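Local structure of TRAP dicarboxylate transporter-DctP subunit (Rhodobacter sphaeroides, 4PE3) at residues K78-A83 / D90-D95; F35-P40 / E47-F52; M122-E127 / K338-M343; V113-D118 / G314-V319. The protein probably captures a small, likely acidic solute in the periplasm and hands it to the membrane component of a TRAP transporter. All coordinates share one frame; numbering follows the deposited sequence.

Contact 1: K78-A83 / D90-D95; sequences KETPDA and DGHITD
Thr80 and His92 meet through one short hydrogen bond, Thr80 OG1 to His92 ND1 at 2.7 Å. The hydroxyl comes in at the edge of the imidazole, near the ring plane, and Thr80 CB follows it there, 3.3 Å from His92 ND1. Both residues carry their first branch atom between the backbone N and the carbonyl carbon (chi1 50° for Thr80, 63° for His92), and this turns OG1 and the ring toward each other. Further round the same edge, Pro81 CG lies 4.1 Å from His92 CE1, an apolar neighbour beside the polar one.

One face of the imidazole is covered from within its own strand: the methyl Thr94 CG2 sits 3.4 Å above the ring plane, over its centre. The hydroxyl of Thr94 is tied in as well, because one water lies 2.8 Å from Thr80 OG1 and 2.7 Å from Thr94 OG1. Thr80 OG1 therefore has two polar partners, the histidine and the water. On the other nitrogen of the ring, NE2 bonds to Glu244 OE2 of the adjacent strand 243-248, so both ring nitrogens are engaged and the rotation of the imidazole is fixed.

Glu79 is at the N-cap position, and Thr80 and Pro81 are in the first turn of helix 80-86. An acetate ion, probably from the crystallisation liquor, has its nearest atom about 3 Å from the His92 side chain. The helix links strand 65-69 to strand 91-95, parallel strands with 32-37 between them, and thus forms a beta-alpha-beta crossover of the mixed five-stranded sheet.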
# COMPACT_ATOMS: atom_id res chain seq x y z
N LYS A 78 -4.08 -15.69 4.91
CA LYS A 78 -4.96 -15.63 3.76
C LYS A 78 -6.38 -16.04 4.11
O LYS A 78 -7.29 -15.89 3.29
CB LYS A 78 -4.44 -16.52 2.63
CG LYS A 78 -3.19 -15.99 1.96
CD LYS A 78 -3.19 -16.31 0.48
CE LYS A 78 -1.96 -15.78 -0.21
NZ LYS A 78 -1.71 -16.51 -1.48
N GLU A 79 -6.59 -16.52 5.33
CA GLU A 79 -7.89 -17.06 5.71
C GLU A 79 -8.58 -16.21 6.77
O GLU A 79 -9.58 -16.63 7.34
CB GLU A 79 -7.75 -18.49 6.20
CG GLU A 79 -7.16 -19.45 5.17
CD GLU A 79 -7.71 -19.23 3.77
OE1 GLU A 79 -8.95 -19.13 3.61
OE2 GLU A 79 -6.90 -19.17 2.82
N THR A 80 -8.06 -15.02 7.03
CA THR A 80 -8.72 -14.17 8.00
C THR A 80 -10.17 -13.84 7.61
O THR A 80 -11.02 -13.76 8.49
CB THR A 80 -7.93 -12.92 8.36
OG1 THR A 80 -7.49 -12.24 7.18
CG2 THR A 80 -6.70 -13.27 9.20
N PRO A 81 -10.48 -13.66 6.29
CA PRO A 81 -11.89 -13.36 6.01
C PRO A 81 -12.83 -14.47 6.46
O PRO A 81 -13.87 -14.19 7.05
CB PRO A 81 -11.92 -13.19 4.47
CG PRO A 81 -10.51 -12.80 4.10
CD PRO A 81 -9.64 -13.58 5.08
N ASP A 82 -12.46 -15.70 6.17
CA ASP A 82 -13.24 -16.85 6.60
C ASP A 82 -13.41 -16.86 8.13
O ASP A 82 -14.52 -17.08 8.67
CB ASP A 82 -12.52 -18.13 6.13
CG ASP A 82 -12.46 -18.22 4.59
OD1 ASP A 82 -13.39 -17.73 3.93
OD2 ASP A 82 -11.49 -18.79 4.04
N ALA A 83 -12.32 -16.63 8.84
CA ALA A 83 -12.32 -16.71 10.30
C ALA A 83 -13.21 -15.63 10.90
O ALA A 83 -13.87 -15.84 11.92
CB ALA A 83 -10.91 -16.57 10.83
N ASP A 90 -12.71 -11.51 15.02
CA ASP A 90 -13.72 -10.49 14.72
C ASP A 90 -13.32 -9.49 13.64
O ASP A 90 -14.18 -8.83 13.07
CB ASP A 90 -14.08 -9.73 15.99
CG ASP A 90 -14.63 -10.65 17.05
OD1 ASP A 90 -15.62 -11.37 16.79
OD2 ASP A 90 -14.06 -10.68 18.16
N GLY A 91 -12.03 -9.36 13.36
CA GLY A 91 -11.59 -8.48 12.29
C GLY A 91 -10.16 -8.76 11.92
O GLY A 91 -9.52 -9.66 12.47
N HIS A 92 -9.67 -7.97 10.97
CA HIS A 92 -8.26 -8.02 10.59
C HIS A 92 -7.72 -6.66 10.19
O HIS A 92 -8.49 -5.74 9.86
CB HIS A 92 -7.97 -9.08 9.51
CG HIS A 92 -8.65 -8.86 8.19
ND1 HIS A 92 -8.80 -9.89 7.29
CD2 HIS A 92 -9.14 -7.75 7.58
CE1 HIS A 92 -9.39 -9.43 6.19
NE2 HIS A 92 -9.62 -8.14 6.35
N ILE A 93 -6.40 -6.55 10.25
CA ILE A 93 -5.68 -5.41 9.70
C ILE A 93 -4.68 -6.09 8.79
O ILE A 93 -3.70 -6.67 9.27
CB ILE A 93 -4.98 -4.56 10.78
CG1 ILE A 93 -5.98 -4.07 11.83
CG2 ILE A 93 -4.27 -3.39 10.11
CD1 ILE A 93 -5.37 -3.24 12.94
N THR A 94 -4.91 -6.05 7.48
CA THR A 94 -4.15 -6.92 6.60
C THR A 94 -3.98 -6.38 5.18
O THR A 94 -4.63 -5.42 4.79
CB THR A 94 -4.79 -8.33 6.55
OG1 THR A 94 -3.85 -9.26 5.99
CG2 THR A 94 -6.07 -8.32 5.71
N ASP A 95 -3.09 -7.02 4.45
CA ASP A 95 -2.72 -6.63 3.10
C ASP A 95 -3.77 -7.17 2.17
O ASP A 95 -3.88 -8.38 1.97
CB ASP A 95 -1.36 -7.28 2.79
CG ASP A 95 -0.74 -6.81 1.50
OD1 ASP A 95 -1.45 -6.61 0.50
OD2 ASP A 95 0.51 -6.69 1.49
O HOH W 1 -4.83 -11.57 6.97

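Contact 2: F35-P40 / E47-F52; sequences FQSSDP and ELQHVF
Ser37 OG donates to Gln49 OE1 at 2.6 Å, the shortest approach between the end of the strand and the helix. The serine hydroxyl is anti to the backbone N (chi1 -179°), which aims it across at the helix; it arrives in the carbonyl plane of the amide, on a lone pair, with a C=O...donor angle of 126°. The same OG accepts from the backbone N of Asp39 at 2.9 Å, an ST turn that bends the chain as it leaves the strand. The extended chain of Gln49 beyond CG carries the amide out to both residues of this turn: NE2 gives a weak bond to Asp39 OD2 at 3.2 Å. An alanine in place of Ser37 would probably leave Gln49 OE1 without its donor and the Asp39 N-H without its side-chain acceptor, setting the amide freer to turn.

These bonds fasten helix 44-59 to strand 32-37 within the beta-alpha-beta unit that strand 65-69 completes. Two residues back along the strand, at Phe35, the joint becomes aromatic. Phe52 presents its edge to one face of Phe35 in a T-shaped pair, centroids 5.6 Å apart and planes at 65°. Phe52 CE2 stands 3.9 Å above the Phe35 plane, offset toward the rim, where Phe35 CE2 is also 3.9 Å from Phe52 CE2. Ile93 of the next strand packs against both Gln49 and Phe52, and Phe270 of the long helix 257-291 touches the same two side chains.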
# COMPACT_ATOMS: atom_id res chain seq x y z
N PHE A 35 -8.85 -8.77 16.64
CA PHE A 35 -8.38 -8.50 15.29
C PHE A 35 -7.03 -9.13 15.05
O PHE A 35 -6.15 -9.01 15.90
CB PHE A 35 -8.21 -7.00 15.11
CG PHE A 35 -9.46 -6.29 14.72
CD1 PHE A 35 -10.57 -6.28 15.54
CD2 PHE A 35 -9.50 -5.59 13.52
CE1 PHE A 35 -11.70 -5.60 15.16
CE2 PHE A 35 -10.65 -4.91 13.15
CZ PHE A 35 -11.75 -4.93 13.97
N GLN A 36 -6.84 -9.81 13.94
CA GLN A 36 -5.55 -10.34 13.59
C GLN A 36 -4.85 -9.47 12.56
O GLN A 36 -5.45 -9.06 11.55
CB GLN A 36 -5.67 -11.75 13.06
CG GLN A 36 -4.31 -12.40 12.98
CD GLN A 36 -4.37 -13.84 12.60
OE1 GLN A 36 -4.71 -14.71 13.42
NE2 GLN A 36 -4.04 -14.14 11.34
N SER A 37 -3.58 -9.16 12.80
CA SER A 37 -2.74 -8.36 11.93
C SER A 37 -2.09 -9.25 10.89
O SER A 37 -1.97 -10.45 11.09
CB SER A 37 -1.66 -7.71 12.79
OG SER A 37 -0.83 -6.88 11.99
N SER A 38 -1.65 -8.65 9.79
CA SER A 38 -0.73 -9.34 8.87
C SER A 38 0.74 -9.22 9.29
O SER A 38 1.62 -9.81 8.68
CB SER A 38 -0.92 -8.80 7.45
OG SER A 38 -0.73 -7.41 7.45
N ASP A 39 1.02 -8.44 10.33
CA ASP A 39 2.39 -8.24 10.79
C ASP A 39 2.65 -9.00 12.09
O ASP A 39 1.73 -9.28 12.87
CB ASP A 39 2.64 -6.76 10.98
CG ASP A 39 2.54 -5.98 9.69
OD1 ASP A 39 3.18 -6.39 8.72
OD2 ASP A 39 1.81 -4.97 9.64
N PRO A 40 3.92 -9.35 12.32
CA PRO A 40 4.28 -10.03 13.56
C PRO A 40 4.55 -9.06 14.70
O PRO A 40 4.79 -7.88 14.46
CB PRO A 40 5.58 -10.74 13.17
CG PRO A 40 6.20 -9.82 12.16
CD PRO A 40 5.06 -9.25 11.39
N GLU A 47 3.31 -2.44 15.81
CA GLU A 47 3.28 -1.49 16.93
C GLU A 47 2.38 -0.28 16.69
O GLU A 47 1.66 0.17 17.60
CB GLU A 47 4.70 -1.04 17.28
CG GLU A 47 5.49 -2.12 17.98
CD GLU A 47 4.84 -2.48 19.28
OE1 GLU A 47 4.55 -1.56 20.09
OE2 GLU A 47 4.57 -3.65 19.47
N LEU A 48 2.41 0.25 15.48
CA LEU A 48 1.55 1.37 15.13
C LEU A 48 0.08 0.98 15.19
O LEU A 48 -0.79 1.82 15.49
CB LEU A 48 1.92 1.94 13.75
CG LEU A 48 3.18 2.84 13.72
CD1 LEU A 48 3.76 3.00 12.30
CD2 LEU A 48 2.87 4.18 14.31
N GLN A 49 -0.21 -0.28 14.90
CA GLN A 49 -1.59 -0.75 14.93
C GLN A 49 -2.18 -0.73 16.34
O GLN A 49 -3.41 -0.70 16.50
CB GLN A 49 -1.69 -2.14 14.30
CG GLN A 49 -1.48 -2.09 12.80
CD GLN A 49 -1.16 -3.43 12.20
OE1 GLN A 49 -1.32 -4.46 12.84
NE2 GLN A 49 -0.68 -3.42 10.97
N HIS A 50 -1.34 -0.71 17.38
CA HIS A 50 -1.86 -0.54 18.73
C HIS A 50 -2.68 0.76 18.84
O HIS A 50 -3.55 0.88 19.69
CB HIS A 50 -0.77 -0.43 19.80
CG HIS A 50 -0.02 -1.69 20.10
ND1 HIS A 50 -0.60 -2.87 20.52
CD2 HIS A 50 1.31 -1.89 20.18
CE1 HIS A 50 0.35 -3.75 20.80
NE2 HIS A 50 1.52 -3.18 20.59
N VAL A 51 -2.35 1.76 18.02
CA VAL A 51 -3.09 3.03 18.06
C VAL A 51 -4.57 2.81 17.77
O VAL A 51 -5.42 3.42 18.40
CB VAL A 51 -2.47 4.08 17.11
CG1 VAL A 51 -3.28 5.36 17.09
CG2 VAL A 51 -1.04 4.37 17.54
N PHE A 52 -4.88 1.91 16.84
CA PHE A 52 -6.28 1.62 16.55
C PHE A 52 -6.97 1.06 17.78
O PHE A 52 -8.00 1.58 18.22
CB PHE A 52 -6.40 0.64 15.39
CG PHE A 52 -7.80 0.17 15.13
CD1 PHE A 52 -8.82 1.08 14.83
CD2 PHE A 52 -8.10 -1.18 15.16
CE1 PHE A 52 -10.12 0.63 14.57
CE2 PHE A 52 -9.40 -1.63 14.89
CZ PHE A 52 -10.39 -0.73 14.60

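Contact 3: M122-E127 / K338-M343; sequences MIDFVE and KDKGLM
Asp124 and Lys340 form a salt bridge between helix 119-128 and the C-terminal end of helix 324-339, where the chain leaves the helix in a Schellman motif. Gly341, with its positive phi of 75°, ends the helical run, and its N bonds back to Lys338 O at 3.1 Å. Across the two segments, Asp124 and Lys340 are the sole pair within 4.5 Å, and just 52 Å² of surface is buried, both sides summed.

The tight part lies on the inner side of helix 119-128. There Phe125 meets Tyr336 edge-to-face, while Val126 packs on Phe146 and Val149 of strand 144-150. Asp124 stands at the border of this packing: its carboxylate is anti to the backbone N (chi1 -172°), OD2 accepts from Tyr336 OH, and OD1 is bonded to Asn128 ND2. An alanine at Asp124 is likely to leave the Tyr336 hydroxyl, the Asn128 amide and the lysine charge each without a carboxylate mate.

The outer side is looser. Lys340 is exposed, its chain bent at chi2 and chi4 as it crosses to the other helix, and its neighbour Asp339 ligates a zinc ion through OD1. The ammonium approaches from above the carboxylate plane, 44° out of it, at a rather long distance: Lys340 NZ is 3.3 Å from Asp124 OD2, with Lys340 CE behind it at 3.9 Å from the same oxygen.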
# COMPACT_ATOMS: atom_id res chain seq x y z
N MSE A 122 -4.17 8.23 -2.21
CA MSE A 122 -4.88 6.95 -2.07
C MSE A 122 -5.98 7.01 -1.01
O MSE A 122 -7.09 6.49 -1.19
CB MSE A 122 -3.86 5.85 -1.78
CG MSE A 122 -4.47 4.45 -1.73
SE MSE A 122 -5.16 3.97 -0.00
CE MSE A 122 -3.54 3.52 0.90
N ILE A 123 -5.67 7.66 0.10
CA ILE A 123 -6.64 7.80 1.19
C ILE A 123 -7.85 8.61 0.72
O ILE A 123 -8.99 8.28 1.04
CB ILE A 123 -5.97 8.43 2.43
CG1 ILE A 123 -5.12 7.38 3.15
CG2 ILE A 123 -6.99 9.00 3.37
CD1 ILE A 123 -3.94 7.94 3.91
N ASP A 124 -7.63 9.66 -0.05
CA ASP A 124 -8.73 10.45 -0.59
C ASP A 124 -9.55 9.65 -1.61
O ASP A 124 -10.79 9.72 -1.60
CB ASP A 124 -8.23 11.76 -1.20
CG ASP A 124 -9.36 12.67 -1.59
OD1 ASP A 124 -9.99 13.22 -0.66
OD2 ASP A 124 -9.64 12.82 -2.80
N PHE A 125 -8.87 8.88 -2.45
CA PHE A 125 -9.58 7.96 -3.34
C PHE A 125 -10.51 7.01 -2.57
O PHE A 125 -11.69 6.82 -2.92
CB PHE A 125 -8.60 7.16 -4.18
CG PHE A 125 -9.21 6.01 -4.90
CD1 PHE A 125 -10.10 6.21 -5.93
CD2 PHE A 125 -8.87 4.71 -4.56
CE1 PHE A 125 -10.65 5.15 -6.60
CE2 PHE A 125 -9.43 3.64 -5.23
CZ PHE A 125 -10.32 3.85 -6.24
N VAL A 126 -10.02 6.44 -1.48
CA VAL A 126 -10.83 5.52 -0.69
C VAL A 126 -11.97 6.24 0.00
O VAL A 126 -13.13 5.80 -0.07
CB VAL A 126 -9.97 4.77 0.34
CG1 VAL A 126 -10.84 4.00 1.33
CG2 VAL A 126 -9.05 3.85 -0.39
N GLU A 127 -11.67 7.35 0.67
CA GLU A 127 -12.66 7.96 1.54
C GLU A 127 -13.67 8.83 0.81
O GLU A 127 -14.82 8.93 1.23
CB GLU A 127 -11.95 8.73 2.66
CG GLU A 127 -11.16 7.75 3.55
CD GLU A 127 -10.43 8.38 4.73
OE1 GLU A 127 -10.34 9.62 4.83
OE2 GLU A 127 -9.92 7.59 5.59
N LYS A 338 -8.50 11.12 -13.32
CA LYS A 338 -8.76 12.12 -14.33
C LYS A 338 -9.38 13.34 -13.69
O LYS A 338 -9.03 14.49 -13.99
CB LYS A 338 -9.65 11.56 -15.44
CG LYS A 338 -8.96 10.58 -16.37
CD LYS A 338 -9.87 10.17 -17.51
CE LYS A 338 -9.21 9.15 -18.42
NZ LYS A 338 -9.92 9.08 -19.73
N ASP A 339 -10.31 13.10 -12.78
CA ASP A 339 -11.01 14.18 -12.12
C ASP A 339 -10.07 15.06 -11.29
O ASP A 339 -10.28 16.27 -11.20
CB ASP A 339 -12.10 13.61 -11.23
CG ASP A 339 -12.71 14.66 -10.37
OD1 ASP A 339 -13.37 15.54 -10.94
OD2 ASP A 339 -12.49 14.63 -9.15
N LYS A 340 -9.05 14.44 -10.70
CA LYS A 340 -8.10 15.18 -9.87
C LYS A 340 -6.95 15.78 -10.67
O LYS A 340 -6.04 16.40 -10.10
CB LYS A 340 -7.53 14.28 -8.76
CG LYS A 340 -8.54 13.89 -7.69
CD LYS A 340 -9.49 15.04 -7.40
CE LYS A 340 -10.17 14.90 -6.05
NZ LYS A 340 -9.20 15.22 -4.96
N GLY A 341 -6.97 15.60 -11.99
CA GLY A 341 -5.92 16.15 -12.84
C GLY A 341 -4.62 15.37 -12.76
O GLY A 341 -3.55 15.87 -13.15
N LEU A 342 -4.69 14.14 -12.26
CA LEU A 342 -3.52 13.31 -12.09
C LEU A 342 -3.21 12.48 -13.33
O LEU A 342 -2.09 11.97 -13.48
CB LEU A 342 -3.76 12.38 -10.89
CG LEU A 342 -3.76 13.12 -9.54
CD1 LEU A 342 -4.18 12.21 -8.39
CD2 LEU A 342 -2.40 13.76 -9.26
N MSE A 343 -4.18 12.33 -14.21
CA MSE A 343 -3.97 11.56 -15.43
C MSE A 343 -4.65 12.26 -16.58
O MSE A 343 -5.67 12.92 -16.40
CB MSE A 343 -4.57 10.18 -15.26
CG MSE A 343 -3.85 9.07 -16.00
SE MSE A 343 -4.73 7.45 -15.44
CE MSE A 343 -6.29 7.62 -16.57

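Contact 4: V113-D118 / G314-V319; sequences VGAWAD and GEWEKV
Trp316 reaches from helix 302-320 to the loop at 113-118 with the edge of its indole foremost. NE1 donates to the carbonyl oxygen of Val113, Trp316 NE1 to Val113 O measuring 2.9 Å. The bond is bent, with an N-H...O angle of 141°; the oxygen lies near the indole plane, whereas the donor is tilted 28° from the carbonyl plane. The first torsion of Trp316 sets CG anti to the carbonyl carbon, beside the backbone N (chi1 -54°), and from there the indole extends toward the loop.

The six-membered part of the same edge follows the backbone onward, with Ala115 N near the ring plane, 3.7 Å from Trp316 CZ2. The methyl of Ala115 stands off that plane, with Ala115 CB 3.8 Å from Trp316 CZ2 and 3.9 Å from Trp316 CH2. Between Val113 and Ala115 comes Gly114, with a positive phi; a CB here would point toward Trp316 CZ2 and collide with the Val113 carbonyl oxygen.

The methyl of Ala115 also lies over the centre of the Trp116 ring, with Ala115 CB 3.7 Å above that plane. It touches both tryptophans, obliquely above the rim of Trp316 and over the face of Trp116.

Leu337 of helix 324-339 touches both indoles, and Leu108 of helix 104-110 packs on Trp316. On the loop, Gly114 bonds through its backbone to His238, and Ala115 O accepts from Arg309 NE, about two helix turns before Trp316. Such pinning of the loop between helices 104-110 and 119-128 on a late helix is long-range core packing within this family 7 solute-binding fold.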
# COMPACT_ATOMS: atom_id res chain seq x y z
N VAL A 113 -0.41 -0.09 -9.44
CA VAL A 113 0.96 0.35 -9.62
C VAL A 113 1.00 1.63 -10.43
O VAL A 113 0.44 1.70 -11.52
CB VAL A 113 1.76 -0.77 -10.31
CG1 VAL A 113 3.15 -0.29 -10.67
CG2 VAL A 113 1.83 -2.01 -9.43
N GLY A 114 1.61 2.66 -9.86
CA GLY A 114 1.82 3.92 -10.54
C GLY A 114 0.77 5.00 -10.29
O GLY A 114 0.92 6.15 -10.68
N ALA A 115 -0.32 4.63 -9.62
CA ALA A 115 -1.39 5.59 -9.41
C ALA A 115 -1.04 6.74 -8.46
O ALA A 115 -1.58 7.83 -8.60
CB ALA A 115 -2.62 4.88 -8.89
N TRP A 116 -0.19 6.47 -7.48
CA TRP A 116 -0.06 7.37 -6.33
C TRP A 116 1.34 7.97 -6.17
O TRP A 116 2.35 7.31 -6.43
CB TRP A 116 -0.42 6.64 -5.02
CG TRP A 116 -1.69 5.85 -5.08
CD1 TRP A 116 -1.84 4.53 -4.80
CD2 TRP A 116 -2.98 6.33 -5.45
NE1 TRP A 116 -3.13 4.15 -4.99
CE2 TRP A 116 -3.87 5.24 -5.35
CE3 TRP A 116 -3.48 7.58 -5.83
CZ2 TRP A 116 -5.21 5.35 -5.65
CZ3 TRP A 116 -4.85 7.68 -6.12
CH2 TRP A 116 -5.69 6.58 -6.02
N ALA A 117 1.37 9.23 -5.74
CA ALA A 117 2.60 9.96 -5.44
C ALA A 117 2.69 10.32 -3.96
O ALA A 117 3.69 10.87 -3.51
CB ALA A 117 2.67 11.21 -6.28
N ASP A 118 1.64 10.00 -3.21
CA ASP A 118 1.60 10.29 -1.79
C ASP A 118 0.45 9.52 -1.16
O ASP A 118 -0.60 9.37 -1.80
CB ASP A 118 1.35 11.77 -1.53
CG ASP A 118 1.56 12.12 -0.08
OD1 ASP A 118 2.73 12.28 0.34
OD2 ASP A 118 0.57 12.16 0.66
N GLY A 314 -2.43 1.25 -19.08
CA GLY A 314 -2.54 0.19 -20.06
C GLY A 314 -2.47 -1.19 -19.43
O GLY A 314 -3.13 -2.13 -19.86
N GLU A 315 -1.68 -1.31 -18.37
CA GLU A 315 -1.60 -2.57 -17.63
C GLU A 315 -2.79 -2.75 -16.70
O GLU A 315 -3.29 -3.86 -16.57
CB GLU A 315 -0.27 -2.71 -16.89
CG GLU A 315 0.91 -2.80 -17.86
CD GLU A 315 0.81 -3.99 -18.80
OE1 GLU A 315 0.62 -5.13 -18.30
OE2 GLU A 315 0.97 -3.80 -20.03
N TRP A 316 -3.25 -1.67 -16.05
CA TRP A 316 -4.47 -1.78 -15.24
C TRP A 316 -5.63 -2.29 -16.11
O TRP A 316 -6.45 -3.08 -15.63
CB TRP A 316 -4.89 -0.45 -14.61
CG TRP A 316 -3.86 0.28 -13.80
CD1 TRP A 316 -2.72 -0.21 -13.21
CD2 TRP A 316 -3.88 1.68 -13.52
NE1 TRP A 316 -2.06 0.80 -12.57
CE2 TRP A 316 -2.74 1.98 -12.75
CE3 TRP A 316 -4.76 2.72 -13.85
CZ2 TRP A 316 -2.45 3.26 -12.32
CZ3 TRP A 316 -4.47 4.00 -13.43
CH2 TRP A 316 -3.32 4.26 -12.66
N GLU A 317 -5.70 -1.82 -17.35
CA GLU A 317 -6.82 -2.16 -18.23
C GLU A 317 -6.81 -3.64 -18.56
O GLU A 317 -7.87 -4.25 -18.71
CB GLU A 317 -6.79 -1.33 -19.51
CG GLU A 317 -7.93 -1.67 -20.48
CD GLU A 317 -8.09 -0.66 -21.60
OE1 GLU A 317 -7.08 -0.03 -21.99
OE2 GLU A 317 -9.23 -0.50 -22.08
N LYS A 318 -5.64 -4.24 -18.67
CA LYS A 318 -5.57 -5.68 -18.91
C LYS A 318 -6.14 -6.42 -17.72
O LYS A 318 -6.84 -7.42 -17.87
CB LYS A 318 -4.13 -6.13 -19.16
CG LYS A 318 -3.58 -5.58 -20.45
CD LYS A 318 -2.10 -5.88 -20.60
CE LYS A 318 -1.53 -5.20 -21.83
NZ LYS A 318 -0.09 -5.55 -21.98
N VAL A 319 -5.84 -5.94 -16.52
CA VAL A 319 -6.36 -6.58 -15.32
C VAL A 319 -7.87 -6.36 -15.25
O VAL A 319 -8.60 -7.26 -14.84
CB VAL A 319 -5.66 -6.03 -14.06
CG1 VAL A 319 -6.29 -6.64 -12.81
CG2 VAL A 319 -4.16 -6.31 -14.13

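From the N terminus, contact 2 comes first: it closes the short loop from strand 32-37 to helix 44-59. Contact 1 follows in series, joining helix 80-86 to strand 91-95. The two are neighbours in the mixed five-stranded sheet, where Ile93 N probably bonds to Gln36 O and Ile93 O to Ser38 N. The other pair spans most of the chain. Contact 4 opens at 113-118 and contact 3 at 122-127; contact 4 then closes at 314-319 before contact 3 closes at 338-343, so they cross. They touch where Phe125 packs on Trp116, and bind the last two helices to the loop and helix at 113-128.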